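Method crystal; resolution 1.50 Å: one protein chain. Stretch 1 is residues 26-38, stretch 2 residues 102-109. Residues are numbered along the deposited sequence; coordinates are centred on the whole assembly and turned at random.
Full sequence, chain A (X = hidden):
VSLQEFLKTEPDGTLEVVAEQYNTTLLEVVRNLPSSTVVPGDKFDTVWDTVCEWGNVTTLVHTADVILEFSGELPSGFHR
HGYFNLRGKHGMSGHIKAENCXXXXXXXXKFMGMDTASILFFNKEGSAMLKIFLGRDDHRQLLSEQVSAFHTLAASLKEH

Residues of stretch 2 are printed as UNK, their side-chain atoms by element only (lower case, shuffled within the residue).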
ATOM      1  N   LEU A  26      15.757  10.854  -1.730  1.00 27.17           N
ATOM      2  CA  LEU A  26      15.550  10.147  -2.991  1.00 24.10           C
ATOM      3  C   LEU A  26      15.337  11.119  -4.146  1.00 25.31           C
ATOM      4  O   LEU A  26      15.798  10.868  -5.267  1.00 22.28           O
ATOM      5  CB  LEU A  26      14.372   9.186  -2.873  1.00 21.74           C
ATOM      6  CG  LEU A  26      13.994   8.381  -4.112  1.00 24.10           C
ATOM      7  CD1 LEU A  26      15.125   7.420  -4.489  1.00 27.81           C
ATOM      8  CD2 LEU A  26      12.702   7.613  -3.859  1.00 22.80           C
ATOM      9  N   LEU A  27      14.634  12.229  -3.904  1.00 22.55           N
ATOM     10  CA  LEU A  27      14.444  13.199  -4.982  1.00 24.85           C
ATOM     11  C   LEU A  27      15.776  13.745  -5.488  1.00 23.48           C
ATOM     12  O   LEU A  27      15.985  13.863  -6.700  1.00 24.05           O
ATOM     13  CB  LEU A  27      13.540  14.346  -4.525  1.00 24.96           C
ATOM     14  CG  LEU A  27      13.304  15.434  -5.580  1.00 22.97           C
ATOM     15  CD1 LEU A  27      12.725  14.845  -6.869  1.00 24.35           C
ATOM     16  CD2 LEU A  27      12.388  16.510  -5.026  1.00 26.70           C
ATOM     17  N   GLU A  28      16.686  14.097  -4.579  1.00 27.85           N
ATOM     18  CA  GLU A  28      17.969  14.624  -5.031  1.00 28.26           C
ATOM     19  C   GLU A  28      18.749  13.585  -5.830  1.00 30.21           C
ATOM     20  O   GLU A  28      19.405  13.929  -6.815  1.00 26.72           O
ATOM     21  CB  GLU A  28      18.794  15.127  -3.846  1.00 37.19           C
ATOM     22  CG  GLU A  28      19.938  16.039  -4.271  1.00 40.88           C
ATOM     23  CD  GLU A  28      19.445  17.348  -4.872  1.00 51.81           C
ATOM     24  OE1 GLU A  28      20.095  17.857  -5.812  1.00 52.07           O
ATOM     25  OE2 GLU A  28      18.402  17.861  -4.410  1.00 43.96           O
ATOM     26  N   VAL A  29      18.670  12.311  -5.440  1.00 23.96           N
ATOM     27  CA  VAL A  29      19.290  11.253  -6.240  1.00 24.12           C
ATOM     28  C   VAL A  29      18.653  11.194  -7.623  1.00 25.32           C
ATOM     29  O   VAL A  29      19.343  11.137  -8.646  1.00 24.91           O
ATOM     30  CB  VAL A  29      19.178   9.901  -5.521  1.00 23.43           C
ATOM     31  CG1 VAL A  29      19.633   8.755  -6.442  1.00 24.51           C
ATOM     32  CG2 VAL A  29      19.976   9.924  -4.230  1.00 31.36           C
ATOM     33  N   VAL A  30      17.320  11.211  -7.673  1.00 22.01           N
ATOM     34  CA  VAL A  30      16.638  11.077  -8.954  1.00 22.76           C
ATOM     35  C   VAL A  30      16.995  12.231  -9.884  1.00 22.80           C
ATOM     36  O   VAL A  30      17.141  12.042 -11.097  1.00 24.00           O
ATOM     37  CB  VAL A  30      15.118  10.961  -8.727  1.00 18.87           C
ATOM     38  CG1 VAL A  30      14.369  11.230 -10.015  1.00 22.44           C
ATOM     39  CG2 VAL A  30      14.793   9.561  -8.202  1.00 20.40           C
ATOM     40  N   ARG A  31      17.122  13.444  -9.337  1.00 23.45           N
ATOM     41  CA  ARG A  31      17.479  14.599 -10.156  1.00 25.98           C
ATOM     42  C   ARG A  31      18.824  14.416 -10.836  1.00 32.14           C
ATOM     43  O   ARG A  31      19.035  14.929 -11.940  1.00 35.58           O
ATOM     44  CB  ARG A  31      17.527  15.860  -9.298  1.00 27.03           C
ATOM     45  CG  ARG A  31      16.187  16.366  -8.840  1.00 27.27           C
ATOM     46  CD  ARG A  31      16.369  17.727  -8.194  1.00 31.60           C
ATOM     47  NE  ARG A  31      15.137  18.228  -7.605  1.00 29.64           N
ATOM     48  CZ  ARG A  31      14.191  18.870  -8.282  1.00 31.59           C
ATOM     49  NH1 ARG A  31      13.108  19.295  -7.650  1.00 34.19           N
ATOM     50  NH2 ARG A  31      14.328  19.084  -9.586  1.00 34.33           N
ATOM     51  N   ASN A  32      19.737  13.696 -10.197  1.00 30.42           N
ATOM     52  CA  ASN A  32      21.097  13.535 -10.688  1.00 29.07           C
ATOM     53  C   ASN A  32      21.282  12.284 -11.532  1.00 31.76           C
ATOM     54  O   ASN A  32      22.406  11.997 -11.958  1.00 31.75           O
ATOM     55  CB  ASN A  32      22.066  13.537  -9.509  1.00 31.99           C
ATOM     56  CG  ASN A  32      22.236  14.915  -8.917  1.00 38.67           C
ATOM     57  OD1 ASN A  32      22.941  15.756  -9.477  1.00 41.82           O
ATOM     58  ND2 ASN A  32      21.584  15.162  -7.790  1.00 40.40           N
ATOM     59  N   LEU A  33      20.208  11.549 -11.801  1.00 28.93           N
ATOM     60  CA  LEU A  33      20.276  10.409 -12.700  1.00 29.56           C
ATOM     61  C   LEU A  33      20.559  10.869 -14.130  1.00 26.98           C
ATOM     62  O   LEU A  33      20.229  11.995 -14.509  1.00 34.02           O
ATOM     63  CB  LEU A  33      18.961   9.629 -12.667  1.00 22.36           C
ATOM     64  CG  LEU A  33      18.700   8.767 -11.433  1.00 25.86           C
ATOM     65  CD1 LEU A  33      17.284   8.212 -11.467  1.00 25.91           C
ATOM     66  CD2 LEU A  33      19.724   7.643 -11.345  1.00 27.36           C
ATOM     67  N   PRO A  34      21.168  10.009 -14.951  1.00 31.84           N
ATOM     68  CA  PRO A  34      21.366  10.381 -16.360  1.00 33.23           C
ATOM     69  C   PRO A  34      20.074  10.473 -17.154  1.00 37.03           C
ATOM     70  O   PRO A  34      20.029  11.215 -18.142  1.00 37.89           O
ATOM     71  CB  PRO A  34      22.277   9.270 -16.901  1.00 33.66           C
ATOM     72  CG  PRO A  34      22.197   8.161 -15.908  1.00 38.21           C
ATOM     73  CD  PRO A  34      21.898   8.786 -14.582  1.00 30.98           C
ATOM     74  N   SER A  35      19.019   9.748 -16.768  1.00 31.43           N
ATOM     75  CA  SER A  35      17.792   9.698 -17.563  1.00 32.39           C
ATOM     76  C   SER A  35      16.584   9.876 -16.641  1.00 25.62           C
ATOM     77  O   SER A  35      15.923   8.893 -16.282  1.00 26.37           O
ATOM     78  CB  SER A  35      17.708   8.394 -18.338  1.00 31.11           C
ATOM     79  OG  SER A  35      16.556   8.373 -19.161  1.00 38.38           O
ATOM     80  N   SER A  36      16.291  11.128 -16.281  1.00 22.17           N
ATOM     81  CA  SER A  36      15.114  11.428 -15.480  1.00 22.37           C
ATOM     82  C   SER A  36      14.513  12.763 -15.891  1.00 21.86           C
ATOM     83  O   SER A  36      15.224  13.704 -16.250  1.00 25.77           O
ATOM     84  CB  SER A  36      15.431  11.458 -13.979  1.00 20.88           C
ATOM     85  OG  SER A  36      16.296  12.535 -13.658  1.00 26.55           O
ATOM     86  N   THR A  37      13.186  12.847 -15.780  1.00 21.77           N
ATOM     87  CA  THR A  37      12.416  14.070 -15.982  1.00 21.05           C
ATOM     88  C   THR A  37      11.659  14.338 -14.692  1.00 19.60           C
ATOM     89  O   THR A  37      10.922  13.470 -14.225  1.00 22.67           O
ATOM     90  CB  THR A  37      11.444  13.910 -17.157  1.00 23.52           C
ATOM     91  OG1 THR A  37      12.185  13.629 -18.351  1.00 26.96           O
ATOM     92  CG2 THR A  37      10.612  15.174 -17.371  1.00 25.52           C
ATOM     93  N   VAL A  38      11.862  15.513 -14.099  1.00 21.19           N
ATOM     94  CA  VAL A  38      11.244  15.870 -12.825  1.00 20.83           C
ATOM     95  C   VAL A  38      10.350  17.081 -13.045  1.00 21.87           C
ATOM     96  O   VAL A  38      10.791  18.087 -13.614  1.00 25.85           O
ATOM     97  CB  VAL A  38      12.302  16.164 -11.746  1.00 21.46           C
ATOM     98  CG1 VAL A  38      11.638  16.549 -10.433  1.00 24.74           C
ATOM     99  CG2 VAL A  38      13.217  14.954 -11.559  1.00 23.99           C
ATOM    100  N   UNK A 102       4.530  16.930  -4.144  1.00 21.68           N
ATOM    101  CA  UNK A 102       5.179  18.155  -4.596  1.00 21.39           C
ATOM    102  C   UNK A 102       6.035  17.976  -5.843  1.00 20.74           C
ATOM    103  O   UNK A 102       6.345  18.977  -6.502  1.00 22.33           O
ATOM    104  o   UNK A 102       7.060  17.815  -3.112  1.00 28.57           O
ATOM    105  c   UNK A 102       6.041  18.750  -3.477  1.00 25.40           C
ATOM    106  c   UNK A 102       5.192  19.072  -2.243  1.00 26.78           C
ATOM    107  N   UNK A 103       6.433  16.742  -6.179  1.00 20.49           N
ATOM    108  CA  UNK A 103       7.219  16.466  -7.377  1.00 19.48           C
ATOM    109  C   UNK A 103       6.826  15.106  -7.919  1.00 16.92           C
ATOM    110  O   UNK A 103       6.401  14.224  -7.166  1.00 18.53           O
ATOM    111  n   UNK A 103       9.969  19.867  -6.473  1.00 25.69           N
ATOM    112  n   UNK A 103       9.360  18.147  -5.346  1.00 22.45           N
ATOM    113  c   UNK A 103       8.738  16.474  -7.121  1.00 19.53           C
ATOM    114  c   UNK A 103       9.248  17.805  -6.675  1.00 20.73           C
ATOM    115  c   UNK A 103       9.627  18.896  -7.382  1.00 24.69           C
ATOM    116  c   UNK A 103       9.807  19.387  -5.252  1.00 27.33           C
ATOM    117  N   UNK A 104       6.977  14.954  -9.235  1.00 19.12           N
ATOM    118  CA  UNK A 104       6.791  13.692  -9.942  1.00 17.86           C
ATOM    119  C   UNK A 104       7.988  13.495 -10.860  1.00 20.23           C
ATOM    120  O   UNK A 104       8.423  14.439 -11.524  1.00 18.98           O
ATOM    121  c   UNK A 104       5.487  13.692 -10.760  1.00 18.43           C
ATOM    122  c   UNK A 104       5.339  12.370 -11.544  1.00 19.68           C
ATOM    123  c   UNK A 104       4.289  13.966  -9.840  1.00 18.98           C
ATOM    124  c   UNK A 104       3.019  14.293 -10.606  1.00 20.42           C
ATOM    125  N   UNK A 105       8.515  12.274 -10.912  1.00 16.27           N
ATOM    126  CA  UNK A 105       9.626  11.988 -11.813  1.00 16.51           C
ATOM    127  C   UNK A 105       9.297  10.810 -12.710  1.00 16.37           C
ATOM    128  O   UNK A 105       8.690   9.832 -12.272  1.00 17.65           O
ATOM    129  c   UNK A 105      10.921  11.698 -11.048  1.00 17.41           C
ATOM    130  N   UNK A 106       9.706  10.904 -13.970  1.00 17.59           N
ATOM    131  CA  UNK A 106       9.739   9.762 -14.872  1.00 16.97           C
ATOM    132  C   UNK A 106      11.189   9.328 -14.991  1.00 17.54           C
ATOM    133  O   UNK A 106      12.061  10.158 -15.266  1.00 19.73           O
ATOM    134  c   UNK A 106       6.919  10.977 -15.493  1.00 19.26           C
ATOM    135  c   UNK A 106       9.170  10.110 -16.249  1.00 18.10           C
ATOM    136  c   UNK A 106       7.643   9.986 -16.388  1.00 18.67           C
ATOM    137  c   UNK A 106       7.207  10.163 -17.842  1.00 20.28           C
ATOM    138  N   UNK A 107      11.445   8.043 -14.748  1.00 15.76           N
ATOM    139  CA  UNK A 107      12.799   7.504 -14.671  1.00 16.01           C
ATOM    140  C   UNK A 107      12.953   6.304 -15.591  1.00 16.96           C
ATOM    141  O   UNK A 107      12.097   5.420 -15.628  1.00 17.66           O
ATOM    142  c   UNK A 107      13.064   8.308 -12.302  1.00 21.53           C
ATOM    143  c   UNK A 107      13.138   7.092 -13.224  1.00 16.60           C
ATOM    144  c   UNK A 107      12.939   7.945 -10.832  1.00 29.15           C
ATOM    145  c   UNK A 107      14.533   6.418 -13.173  1.00 22.17           C
ATOM    146  N   UNK A 108      14.081   6.247 -16.299  1.00 19.44           N
ATOM    147  CA  UNK A 108      14.497   5.045 -17.009  1.00 22.21           C
ATOM    148  C   UNK A 108      15.891   4.680 -16.534  1.00 20.97           C
ATOM    149  O   UNK A 108      16.773   5.542 -16.482  1.00 24.08           O
ATOM    150  o   UNK A 108      13.252   4.940 -21.382  1.00 34.18           O
ATOM    151  c   UNK A 108      13.148   5.875 -20.558  1.00 32.51           C
ATOM    152  c   UNK A 108      13.108   5.530 -19.080  1.00 24.00           C
ATOM    153  c   UNK A 108      14.494   5.248 -18.524  1.00 23.94           C
ATOM    154  o   UNK A 108      13.086   7.076 -20.892  1.00 41.34           O
ATOM    155  N   UNK A 109      16.074   3.425 -16.147  1.00 19.44           N
ATOM    156  CA  UNK A 109      17.405   2.969 -15.751  1.00 19.83           C
ATOM    157  C   UNK A 109      17.449   1.454 -15.816  1.00 21.44           C
ATOM    158  O   UNK A 109      16.443   0.784 -16.052  1.00 24.55           O
ATOM    159  n   UNK A 109      19.950   1.690 -10.226  1.00 39.39           N
ATOM    160  c   UNK A 109      17.757   3.460 -14.341  1.00 21.81           C
ATOM    161  c   UNK A 109      18.711   2.092 -10.488  1.00 43.55           C
ATOM    162  n   UNK A 109      18.492   2.940 -11.492  1.00 43.32           N
ATOM    163  c   UNK A 109      16.799   2.948 -13.275  1.00 22.13           C
ATOM    164  c   UNK A 109      17.181   3.452 -11.890  1.00 29.32           C
ATOM    165  n   UNK A 109      17.707   1.655  -9.738  1.00 37.62           N
TER
HETATM  166  O   HOH W   1      18.877   7.095 -15.298  1.00 30.59           O
HETATM  167  O   HOH W   2      13.860   8.918 -19.311  1.00 45.39           O
HETATM  168  O   HOH W   3      12.530  10.434 -18.563  1.00 39.49           O

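Position 102 carries three side-chain atoms, a first carbon bearing one oxygen and one carbon. This beta-branched hydroxyl side chain is that of Thr-102, which points sideways and makes no contact with the first stretch.

At position 103 a single carbon leads to a five-membered ring of three carbons and two nitrogens. One ring face is covered by Leu-27, whose CD2 lies 3.8 Å from the ring centroid and 27° off the normal, a CH-pi contact. The ring is the imidazole of His-103. Its NE2 lies 3.4 Å from NH1 of Arg-31, near the plane of the guanidinium; Arg-31 starts away from the strand, but its end swings back to reach the ring.

Position 104 has four carbons, forked at the first, with one arm two carbons long: Ile-104. Its side chain points away, leaving the backbone to make the contact, with O of Ile-104 3.4 Å from CA of Val-38.

A lone carbon at position 105 touches two valines, Val-30 and Val-38, and identifies Ala-105. This CB lies 3.6 Å from CG1 of Val-30 and 4.0 Å from CG2 of Val-38.

Position 106 again has four carbons, now forked at the second, as in Leu-106. It pairs with Thr-37 through two backbone hydrogen bonds, Thr-37 N to Leu-106 O at 3.0 Å and Leu-106 N to Thr-37 O at 2.9 Å.

The four carbons at position 107 fork at the first, one arm being two carbons long, and they pack on Val-30 and Leu-33: this is Ile-107. Its CD1 packs 3.6 Å from CG2 of Val-30, and its CG2 3.7 Å from CD1 of Leu-33.

Three carbons, the third carrying two oxygens, lie against Ser-35 and mark position 108 as Glu-108. Its backbone N donates to O of Ser-35 at 3.2 Å, nearly linearly. One water bridges its OE1 (2.5 Å) and OG of Ser-35 (2.8 Å); another links its backbone O to N of Ser-35.

At position 109, three carbons, a nitrogen and a carbon bearing two more nitrogens form the guanidinium side chain of Arg-109, which is hydrogen-bonded elsewhere in the structure.

The contact joins an antiparallel strand pairing to helix packing. Backbone hydrogen bonds set the register, placing Ser-36 opposite Ile-107 and Val-38 opposite Ala-105 on one face, and Thr-37 opposite Leu-106 on the other. Val-30 from the helix meets the face bearing Ala-105 and Ile-107, while OG of Ser-36 donates to O of Val-30 at 2.7 Å, tying the strand back to the helix that covers it.

Stretch 2 102-109: THIALIER
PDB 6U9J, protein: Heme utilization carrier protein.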